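PDB 6LJ9: cysteine protease S273R from African swine fever virus pig/Kenya/KEN-50/1950, which probably cleaves the viral polyprotein precursors pp220 and pp62 into core-shell proteins as a cysteine protease and helps to suppress host innate immune responses. Local coordinates for residues Lys31-Phe36 / Leu66-Glu71; Leu43-Glu48 / Ile52-Val57. All blocks are in the same frame, centred on the assembly; numbering follows the deposited sequence.

Interaction 1 (Lys31-Phe36 / Leu66-Glu71); sequences KELTSF and LDLSKE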
ATOM      1  N   LYS B  31      18.748  24.630  10.198  1.00 44.58           N
ATOM      2  CA  LYS B  31      19.391  25.941  10.145  1.00 50.71           C
ATOM      3  C   LYS B  31      19.487  26.568  11.530  1.00 52.75           C
ATOM      4  O   LYS B  31      20.556  27.035  11.939  1.00 53.65           O
ATOM      5  CB  LYS B  31      18.620  26.863   9.201  1.00 61.12           C
ATOM      6  CG  LYS B  31      18.715  26.497   7.732  1.00 66.79           C
ATOM      7  CD  LYS B  31      17.622  27.187   6.931  1.00 74.08           C
ATOM      8  CE  LYS B  31      17.970  27.242   5.454  1.00 79.04           C
ATOM      9  NZ  LYS B  31      18.324  25.903   4.908  1.00 83.74           N
ATOM     10  N   GLU B  32      18.375  26.590  12.265  1.00 42.92           N
ATOM     11  CA  GLU B  32      18.326  27.286  13.546  1.00 55.08           C
ATOM     12  C   GLU B  32      19.176  26.617  14.620  1.00 57.42           C
ATOM     13  O   GLU B  32      19.564  27.284  15.585  1.00 42.57           O
ATOM     14  CB  GLU B  32      16.876  27.389  14.022  1.00 67.54           C
ATOM     15  CG  GLU B  32      15.935  28.040  13.021  1.00 84.83           C
ATOM     16  CD  GLU B  32      15.954  29.553  13.095  1.00104.81           C
ATOM     17  OE1 GLU B  32      14.967  30.135  13.593  1.00112.41           O
ATOM     18  OE2 GLU B  32      16.957  30.160  12.666  1.00106.09           O
ATOM     19  N   LEU B  33      19.474  25.324  14.481  1.00 52.09           N
ATOM     20  CA  LEU B  33      20.227  24.586  15.492  1.00 48.41           C
ATOM     21  C   LEU B  33      21.553  24.055  14.957  1.00 48.87           C
ATOM     22  O   LEU B  33      22.092  23.090  15.507  1.00 51.87           O
ATOM     23  CB  LEU B  33      19.388  23.435  16.049  1.00 44.61           C
ATOM     24  CG  LEU B  33      18.032  23.816  16.643  1.00 43.86           C
ATOM     25  CD1 LEU B  33      17.295  22.586  17.150  1.00 37.26           C
ATOM     26  CD2 LEU B  33      18.210  24.834  17.756  1.00 41.19           C
ATOM     27  N   THR B  34      22.093  24.668  13.902  1.00 49.31           N
ATOM     28  CA  THR B  34      23.355  24.198  13.337  1.00 52.62           C
ATOM     29  C   THR B  34      24.509  24.363  14.318  1.00 52.60           C
ATOM     30  O   THR B  34      25.502  23.630  14.235  1.00 47.87           O
ATOM     31  CB  THR B  34      23.657  24.942  12.038  1.00 49.90           C
ATOM     32  OG1 THR B  34      24.945  24.550  11.545  1.00 55.99           O
ATOM     33  CG2 THR B  34      23.646  26.442  12.278  1.00 52.38           C
ATOM     34  N   SER B  35      24.403  25.316  15.248  1.00 54.58           N
ATOM     35  CA  SER B  35      25.451  25.497  16.245  1.00 50.57           C
ATOM     36  C   SER B  35      25.496  24.325  17.218  1.00 57.97           C
ATOM     37  O   SER B  35      26.577  23.818  17.539  1.00 56.88           O
ATOM     38  CB  SER B  35      25.238  26.809  16.999  1.00 55.86           C
ATOM     39  OG  SER B  35      26.134  26.918  18.092  1.00 76.60           O
ATOM     40  N   PHE B  36      24.331  23.880  17.697  1.00 48.28           N
ATOM     41  CA  PHE B  36      24.297  22.783  18.657  1.00 33.96           C
ATOM     42  C   PHE B  36      24.566  21.440  17.989  1.00 38.62           C
ATOM     43  O   PHE B  36      25.168  20.553  18.605  1.00 37.95           O
ATOM     44  CB  PHE B  36      22.947  22.749  19.375  1.00 32.25           C
ATOM     45  CG  PHE B  36      22.734  23.891  20.327  1.00 44.92           C
ATOM     46  CD1 PHE B  36      23.294  23.866  21.593  1.00 44.00           C
ATOM     47  CD2 PHE B  36      21.961  24.981  19.963  1.00 37.50           C
ATOM     48  CE1 PHE B  36      23.096  24.910  22.474  1.00 40.56           C
ATOM     49  CE2 PHE B  36      21.758  26.028  20.840  1.00 43.23           C
ATOM     50  CZ  PHE B  36      22.327  25.993  22.098  1.00 44.71           C
ATOM     51  N   LEU B  66      10.804  27.576  18.355  1.00 46.19           N
ATOM     52  CA  LEU B  66      10.840  26.332  17.600  1.00 50.79           C
ATOM     53  C   LEU B  66      10.129  25.242  18.391  1.00 58.30           C
ATOM     54  O   LEU B  66      10.432  25.025  19.570  1.00 71.90           O
ATOM     55  CB  LEU B  66      12.282  25.914  17.308  1.00 49.29           C
ATOM     56  CG  LEU B  66      13.209  26.990  16.740  1.00 61.40           C
ATOM     57  CD1 LEU B  66      14.612  26.436  16.587  1.00 68.72           C
ATOM     58  CD2 LEU B  66      12.686  27.521  15.414  1.00 63.36           C
ATOM     59  N   ASP B  67       9.187  24.561  17.742  1.00 57.94           N
ATOM     60  CA  ASP B  67       8.433  23.479  18.373  1.00 58.79           C
ATOM     61  C   ASP B  67       9.234  22.194  18.214  1.00 58.64           C
ATOM     62  O   ASP B  67       9.103  21.468  17.228  1.00 43.92           O
ATOM     63  CB  ASP B  67       7.040  23.362  17.762  1.00 57.28           C
ATOM     64  CG  ASP B  67       6.128  22.447  18.556  1.00 72.87           C
ATOM     65  OD1 ASP B  67       6.579  21.893  19.579  1.00 74.52           O
ATOM     66  OD2 ASP B  67       4.956  22.286  18.158  1.00 82.42           O
ATOM     67  N   LEU B  68      10.083  21.908  19.206  1.00 53.99           N
ATOM     68  CA  LEU B  68      10.869  20.680  19.175  1.00 45.65           C
ATOM     69  C   LEU B  68      10.015  19.454  19.470  1.00 44.96           C
ATOM     70  O   LEU B  68      10.324  18.357  18.990  1.00 42.52           O
ATOM     71  CB  LEU B  68      12.025  20.761  20.171  1.00 43.70           C
ATOM     72  CG  LEU B  68      13.124  21.785  19.888  1.00 39.54           C
ATOM     73  CD1 LEU B  68      14.291  21.592  20.845  1.00 40.63           C
ATOM     74  CD2 LEU B  68      13.587  21.692  18.443  1.00 41.54           C
ATOM     75  N   SER B  69       8.948  19.615  20.257  1.00 48.30           N
ATOM     76  CA  SER B  69       8.092  18.477  20.581  1.00 53.50           C
ATOM     77  C   SER B  69       7.395  17.941  19.337  1.00 51.94           C
ATOM     78  O   SER B  69       7.204  16.728  19.198  1.00 52.75           O
ATOM     79  CB  SER B  69       7.065  18.874  21.642  1.00 60.86           C
ATOM     80  OG  SER B  69       7.696  19.274  22.846  1.00 75.42           O
ATOM     81  N   LYS B  70       7.009  18.830  18.420  1.00 48.35           N
ATOM     82  CA  LYS B  70       6.391  18.376  17.178  1.00 42.71           C
ATOM     83  C   LYS B  70       7.411  17.726  16.254  1.00 46.55           C
ATOM     84  O   LYS B  70       7.054  16.854  15.454  1.00 50.49           O
ATOM     85  CB  LYS B  70       5.698  19.542  16.474  1.00 36.64           C
ATOM     86  CG  LYS B  70       4.742  19.112  15.374  1.00 59.60           C
ATOM     87  CD  LYS B  70       3.756  20.215  15.030  1.00 68.81           C
ATOM     88  CE  LYS B  70       2.651  19.694  14.126  1.00 71.46           C
ATOM     89  NZ  LYS B  70       1.945  18.536  14.742  1.00 65.41           N
ATOM     90  N   GLU B  71       8.678  18.135  16.346  1.00 47.95           N
ATOM     91  CA  GLU B  71       9.720  17.493  15.554  1.00 44.32           C
ATOM     92  C   GLU B  71       9.938  16.054  16.006  1.00 33.95           C
ATOM     93  O   GLU B  71      10.154  15.160  15.178  1.00 49.19           O
ATOM     94  CB  GLU B  71      11.021  18.291  15.657  1.00 50.06           C
ATOM     95  CG  GLU B  71      12.016  18.027  14.539  1.00 61.29           C
ATOM     96  CD  GLU B  71      11.799  18.932  13.341  1.00 72.70           C
ATOM     97  OE1 GLU B  71      10.766  19.632  13.302  1.00 64.84           O
ATOM     98  OE2 GLU B  71      12.667  18.950  12.444  1.00 75.35           O
TER
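The carboxylate of E32 is the flat group that approaches the facing segment, and it does so with one oxygen: OE1 lies 3.9 Å from CD2 of L66, a van der Waals meeting of a polar atom with a methyl. The rest of the contact is aliphatic, and no hydrogen bond joins the two segments.

L66 does most of the touching, through both branches. Its CD1 comes within 3.6 Å of E32 CB, at the base of that side chain, while CD2 lies farther along it, 4.1 Å from E32 CG. E32 bends at chi2 (-84°) instead of extending, which brings its acid end back beside the leucine branch. CD1 of L66 also faces CD2 of L33 at 4.1 Å, the two side chains running antiparallel alongside each other. The other branch of L33 serves a second partner, with L33 CD1 4.0 Å from CD2 of L68. Thus L33, the residue at which the chain leaves helix 27-32 and the N-cap position of helix 34-37, touches two leucines with separate methyls. L68 itself follows D67, the N-cap residue of helix 68-75, whose OD1 accepts a weak hydrogen bond from the backbone N of K70.

The contact thus joins the break between helices 27-32 and 34-37 to the start of helix 68-75. L33 and L68 both continue onto helix 55-64, at V57 and Y60 and at A61 respectively, and L66 also packs on K28 and I29 of helix 27-32. Farther along helix 34-37, the ring of F36 meets Y60 of helix 55-64 edge-to-face and makes a cation-pi contact with K39.

Interaction 2 (Leu43-Glu48 / Ile52-Val57); sequences LGCDSE and ITHPAV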
ATOM      1  N   LEU B  43      27.786  18.095  24.042  1.00 27.66           N
ATOM      2  CA  LEU B  43      26.528  18.091  24.771  1.00 27.48           C
ATOM      3  C   LEU B  43      26.183  16.718  25.332  1.00 38.52           C
ATOM      4  O   LEU B  43      25.130  16.566  25.960  1.00 44.57           O
ATOM      5  CB  LEU B  43      25.390  18.575  23.865  1.00 42.79           C
ATOM      6  CG  LEU B  43      25.422  20.035  23.407  1.00 41.69           C
ATOM      7  CD1 LEU B  43      24.384  20.272  22.322  1.00 33.36           C
ATOM      8  CD2 LEU B  43      25.192  20.973  24.582  1.00 38.58           C
ATOM      9  N   GLY B  44      27.043  15.724  25.126  1.00 42.34           N
ATOM     10  CA  GLY B  44      26.734  14.368  25.530  1.00 43.30           C
ATOM     11  C   GLY B  44      25.776  13.649  24.611  1.00 43.47           C
ATOM     12  O   GLY B  44      24.992  12.815  25.076  1.00 50.64           O
ATOM     13  N   CYS B  45      25.821  13.940  23.313  1.00 45.32           N
ATOM     14  CA  CYS B  45      24.860  13.405  22.361  1.00 45.90           C
ATOM     15  C   CYS B  45      25.584  12.783  21.175  1.00 44.00           C
ATOM     16  O   CYS B  45      26.671  13.222  20.791  1.00 53.81           O
ATOM     17  CB  CYS B  45      23.902  14.503  21.867  1.00 38.58           C
ATOM     18  SG  CYS B  45      23.033  15.388  23.188  1.00 56.01           S
ATOM     19  N   ASP B  46      24.974  11.743  20.607  1.00 43.38           N
ATOM     20  CA  ASP B  46      25.436  11.150  19.357  1.00 49.92           C
ATOM     21  C   ASP B  46      24.252  10.877  18.437  1.00 44.18           C
ATOM     22  O   ASP B  46      24.205   9.860  17.739  1.00 65.63           O
ATOM     23  CB  ASP B  46      26.246   9.876  19.602  1.00 67.79           C
ATOM     24  CG  ASP B  46      25.425   8.766  20.230  1.00 85.44           C
ATOM     25  OD1 ASP B  46      24.311   9.047  20.713  1.00 88.42           O
ATOM     26  OD2 ASP B  46      25.895   7.607  20.232  1.00 92.28           O
ATOM     27  N   SER B  47      23.275  11.780  18.438  1.00 27.86           N
ATOM     28  CA  SER B  47      22.092  11.658  17.597  1.00 26.27           C
ATOM     29  C   SER B  47      21.349  12.983  17.631  1.00 28.94           C
ATOM     30  O   SER B  47      21.468  13.759  18.584  1.00 31.33           O
ATOM     31  CB  SER B  47      21.176  10.519  18.060  1.00 31.21           C
ATOM     32  OG  SER B  47      20.621  10.793  19.334  1.00 43.27           O
ATOM     33  N   GLU B  48      20.574  13.233  16.573  1.00 32.80           N
ATOM     34  CA  GLU B  48      19.789  14.460  16.507  1.00 36.58           C
ATOM     35  C   GLU B  48      18.683  14.478  17.553  1.00 39.24           C
ATOM     36  O   GLU B  48      18.347  15.545  18.080  1.00 41.03           O
ATOM     37  CB  GLU B  48      19.202  14.632  15.108  1.00 37.22           C
ATOM     38  CG  GLU B  48      20.247  14.793  14.016  1.00 45.71           C
ATOM     39  CD  GLU B  48      19.631  14.915  12.637  1.00 54.28           C
ATOM     40  OE1 GLU B  48      18.513  14.395  12.435  1.00 55.01           O
ATOM     41  OE2 GLU B  48      20.263  15.534  11.757  1.00 61.17           O
ATOM     42  N   ILE B  52      17.999  17.674  20.325  1.00 29.01           N
ATOM     43  CA  ILE B  52      16.778  18.451  20.523  1.00 42.82           C
ATOM     44  C   ILE B  52      16.042  18.087  21.801  1.00 47.84           C
ATOM     45  O   ILE B  52      14.980  18.660  22.076  1.00 53.70           O
ATOM     46  CB  ILE B  52      15.828  18.307  19.315  1.00 41.84           C
ATOM     47  CG1 ILE B  52      15.370  16.856  19.150  1.00 35.54           C
ATOM     48  CG2 ILE B  52      16.505  18.805  18.045  1.00 37.24           C
ATOM     49  CD1 ILE B  52      14.428  16.650  17.975  1.00 37.73           C
ATOM     50  N   THR B  53      16.564  17.148  22.590  1.00 38.65           N
ATOM     51  CA  THR B  53      16.072  16.903  23.939  1.00 36.28           C
ATOM     52  C   THR B  53      17.029  17.415  25.004  1.00 37.53           C
ATOM     53  O   THR B  53      16.711  17.342  26.196  1.00 42.85           O
ATOM     54  CB  THR B  53      15.810  15.407  24.160  1.00 33.31           C
ATOM     55  OG1 THR B  53      16.998  14.660  23.872  1.00 41.50           O
ATOM     56  CG2 THR B  53      14.675  14.926  23.268  1.00 33.95           C
ATOM     57  N   HIS B  54      18.191  17.925  24.605  1.00 32.48           N
ATOM     58  CA  HIS B  54      19.128  18.497  25.557  1.00 40.68           C
ATOM     59  C   HIS B  54      18.532  19.760  26.174  1.00 43.21           C
ATOM     60  O   HIS B  54      17.917  20.567  25.467  1.00 40.39           O
ATOM     61  CB  HIS B  54      20.451  18.820  24.864  1.00 40.57           C
ATOM     62  CG  HIS B  54      21.565  19.159  25.804  1.00 52.30           C
ATOM     63  ND1 HIS B  54      21.698  20.403  26.382  1.00 55.37           N
ATOM     64  CD2 HIS B  54      22.602  18.419  26.262  1.00 53.84           C
ATOM     65  CE1 HIS B  54      22.766  20.413  27.159  1.00 59.08           C
ATOM     66  NE2 HIS B  54      23.333  19.222  27.103  1.00 56.36           N
ATOM     67  N   PRO B  55      18.688  19.959  27.485  1.00 35.20           N
ATOM     68  CA  PRO B  55      18.056  21.123  28.130  1.00 43.35           C
ATOM     69  C   PRO B  55      18.549  22.461  27.602  1.00 40.14           C
ATOM     70  O   PRO B  55      17.774  23.426  27.579  1.00 43.18           O
ATOM     71  CB  PRO B  55      18.405  20.932  29.613  1.00 42.21           C
ATOM     72  CG  PRO B  55      19.599  20.027  29.615  1.00 49.53           C
ATOM     73  CD  PRO B  55      19.404  19.110  28.451  1.00 30.43           C
ATOM     74  N   ALA B  56      19.810  22.551  27.177  1.00 32.53           N
ATOM     75  CA  ALA B  56      20.308  23.802  26.613  1.00 37.79           C
ATOM     76  C   ALA B  56      19.674  24.087  25.256  1.00 41.55           C
ATOM     77  O   ALA B  56      19.389  25.245  24.929  1.00 43.19           O
ATOM     78  CB  ALA B  56      21.831  23.760  26.497  1.00 43.95           C
ATOM     79  N   VAL B  57      19.452  23.046  24.451  1.00 31.23           N
ATOM     80  CA  VAL B  57      18.805  23.232  23.156  1.00 36.36           C
ATOM     81  C   VAL B  57      17.328  23.558  23.341  1.00 49.13           C
ATOM     82  O   VAL B  57      16.750  24.339  22.576  1.00 43.70           O
ATOM     83  CB  VAL B  57      19.008  21.987  22.274  1.00 31.23           C
ATOM     84  CG1 VAL B  57      18.331  22.167  20.921  1.00 35.37           C
ATOM     85  CG2 VAL B  57      20.491  21.698  22.099  1.00 23.68           C
TER
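E48 and I52 are linked by a single backbone hydrogen bond, I52 N to E48 O, 3.1 Å long and nearly straight (170° at the hydrogen). It spans four residues, as in an alpha-helical turn, and so binds the two segments across the short helix 48-51. The chain comes close again at L43, whose carbonyl O lies 3.1 Å from CD2 of H54; the same oxygen makes no hydrogen bond with NE2.

L43 CD2 sits over one face of the H54 imidazole, 3.7 Å from the ring centroid in a CH-pi contact; P55 CD lies over the opposite face, and both are offset toward the rim. With its CG anti to the backbone N (chi1 -169°), the ring turns beside its own carbonyl, where ND1 accepts a hydrogen bond of 3.0 Å from the backbone N of A56. H54 is the N-cap residue of helix 55-64, and this is its capping bond. The sulfur of C45 approaches the ring obliquely, 5.4 Å from SG to the centroid, and the second branch of L43 meets V57, CD1 to CG2 at 4.2 Å. L43 and V57 also pack on F36 of helix 34-37, and I52 and V57 on L68 of helix 68-75.

Because ND1 acts as an acceptor, a neutral H54 would probably carry its proton on NE2. Capping and packing together restrict the rotation of the ring, and the carbonyl of L43 beside CD2 probably meets a somewhat polarised C-H, an electrostatic addition to the aliphatic packing of L43 on the ring.

Overall arrangement
From the N terminus, the chain first passes through 31-36, and the loop that leaves this segment is closed when 66-71 returns to it; interaction 1 therefore closes the larger loop. Interaction 2 is nested inside that loop, joining 43-48 to 52-57 across the short helix 48-51. Helix 55-64 leaves interaction 2 and is followed by helix 68-75, which begins at interaction 1. The two centres are about 10 Å apart and the contacts touch: F36 packs on V57 and L43, and L68 meets I52. Together they join the break between helices 27-32 and 34-37, the loop 43-48, helix 55-64 and the start of helix 68-75, away from the probable catalytic residues H168, N187 and C232.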